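Local coordinates for metallo-beta-lactamase FIM-1 (Pseudomonas aeruginosa, PDB 6V3Q) that hydrolyses the beta-lactam ring of antibiotics to a substituted beta-amino acid with the help of zinc, as a periplasmic class B resistance enzyme, at the zinc ion site. Coordinates in Å, arbitrary orientation; residue numbers count along the deposited sequence, not the author numbering.

The zinc ion site. Residues 81, 83, 85, 145-146, 179. With ZN (zinc ion), chain B.
This is the three-histidine zinc site, Zn1, of a subclass B1 metallo-beta-lactamase. His81 and His83 open the family's HXHXD motif, which follows strand 74-78, and its aspartate, Asp85, lies in the short helix 84-87. The third ligand, His145, comes from a loop between strands 137-139 and 151-154. The two motif histidines bind through different nitrogens. His81 reaches the metal with NE2 at 2.2 Å from ZN, its CG set in the crowded position between backbone N and carbonyl carbon. His83 has CG anti to its carbonyl carbon (chi1 -82°) and turns the near nitrogen inward, so that ND1 lies 2.1 Å from ZN and CB comes close to the metal. His145, with CG anti to the backbone N, points its ring tip at the ion, NE2 standing 2.3 Å from ZN. The angles between these nitrogens, 102° to 109°, describe three corners of a tetrahedron; in this family the fourth belongs to the water or hydroxide that attacks the lactam, which the three nitrogens alone do not show. Behind His83, Asp179 holds the far side of the ring: His83 NE2 donates to the carboxylate OD2 at 2.9 Å, nearly in the ring plane and onto the anti lone pair, though the bond is bent. This second-shell bond fixes the ring's rotation and probably makes ND1 a stronger donor to zinc. Asp85 directs OD1 towards the ion but stops 4.1 Å from ZN, too far to bind; in the family this aspartate serves the second zinc, absent from this mono-zinc form. Cys164, another ligand of that second site in B1 enzymes, is modelled as cysteinesulfonic acid, an oxidation that may help explain the missing metal. The site lies where loops following the core strands converge, at the edge of the alpha-beta/beta-alpha sandwich, the usual place for the active-site groove.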
loop_
_atom_site.group_PDB
_atom_site.type_symbol
_atom_site.label_atom_id
_atom_site.label_comp_id
_atom_site.label_asym_id
_atom_site.label_seq_id
_atom_site.Cartn_x
_atom_site.Cartn_y
_atom_site.Cartn_z
ATOM N N HIS A 81 15.817 3.962 -14.034
ATOM C CA HIS A 81 15.616 5.410 -14.034
ATOM C C HIS A 81 15.899 5.938 -12.634
ATOM O O HIS A 81 16.123 5.172 -11.693
ATOM C CB HIS A 81 14.212 5.809 -14.507
ATOM C CG HIS A 81 13.113 5.419 -13.571
ATOM N ND1 HIS A 81 12.678 4.119 -13.430
ATOM C CD2 HIS A 81 12.338 6.167 -12.751
ATOM C CE1 HIS A 81 11.691 4.081 -12.552
ATOM N NE2 HIS A 81 11.465 5.310 -12.125
ATOM N N HIS A 83 14.521 7.278 -9.888
ATOM C CA HIS A 83 13.570 7.386 -8.792
ATOM C C HIS A 83 14.034 6.474 -7.665
ATOM O O HIS A 83 14.889 5.607 -7.857
ATOM C CB HIS A 83 12.147 7.032 -9.242
ATOM C CG HIS A 83 11.429 8.166 -9.907
ATOM N ND1 HIS A 83 10.212 8.014 -10.534
ATOM C CD2 HIS A 83 11.756 9.474 -10.035
ATOM C CE1 HIS A 83 9.821 9.178 -11.023
ATOM N NE2 HIS A 83 10.740 10.081 -10.733
ATOM N N ASP A 85 12.698 4.028 -6.024
ATOM C CA ASP A 85 12.480 2.588 -6.059
ATOM C C ASP A 85 13.470 1.874 -6.967
ATOM O O ASP A 85 13.547 0.640 -6.926
ATOM C CB ASP A 85 11.048 2.264 -6.492
ATOM C CG ASP A 85 10.656 2.943 -7.785
ATOM O OD1 ASP A 85 11.167 4.047 -8.065
ATOM O OD2 ASP A 85 9.826 2.369 -8.520
ATOM N N HIS A 145 7.682 6.877 -18.862
ATOM C CA HIS A 145 7.363 7.135 -17.461
ATOM C C HIS A 145 8.203 8.285 -16.919
ATOM O O HIS A 145 7.700 9.137 -16.173
ATOM C CB HIS A 145 7.572 5.868 -16.631
ATOM C CG HIS A 145 7.662 6.118 -15.158
ATOM N ND1 HIS A 145 6.557 6.377 -14.375
ATOM C CD2 HIS A 145 8.729 6.158 -14.326
ATOM C CE1 HIS A 145 6.938 6.559 -13.124
ATOM N NE2 HIS A 145 8.251 6.429 -13.066
ATOM N N THR A 146 9.483 8.323 -17.284
ATOM C CA THR A 146 10.339 9.478 -17.075
ATOM C C THR A 146 11.101 9.740 -18.367
ATOM O O THR A 146 11.050 8.952 -19.315
ATOM C CB THR A 146 11.316 9.271 -15.910
ATOM O OG1 THR A 146 12.147 8.138 -16.178
ATOM C CG2 THR A 146 10.566 9.052 -14.601
ATOM N N ASP A 179 6.471 13.254 -13.849
ATOM C CA ASP A 179 7.683 13.387 -14.647
ATOM C C ASP A 179 7.572 12.711 -16.009
ATOM O O ASP A 179 8.594 12.505 -16.672
ATOM C CB ASP A 179 8.876 12.814 -13.880
ATOM C CG ASP A 179 8.896 13.244 -12.423
ATOM O OD1 ASP A 179 8.606 14.426 -12.140
ATOM O OD2 ASP A 179 9.199 12.397 -11.556
HETATM ZN ZN ZN B . 9.583 6.106 -11.269
#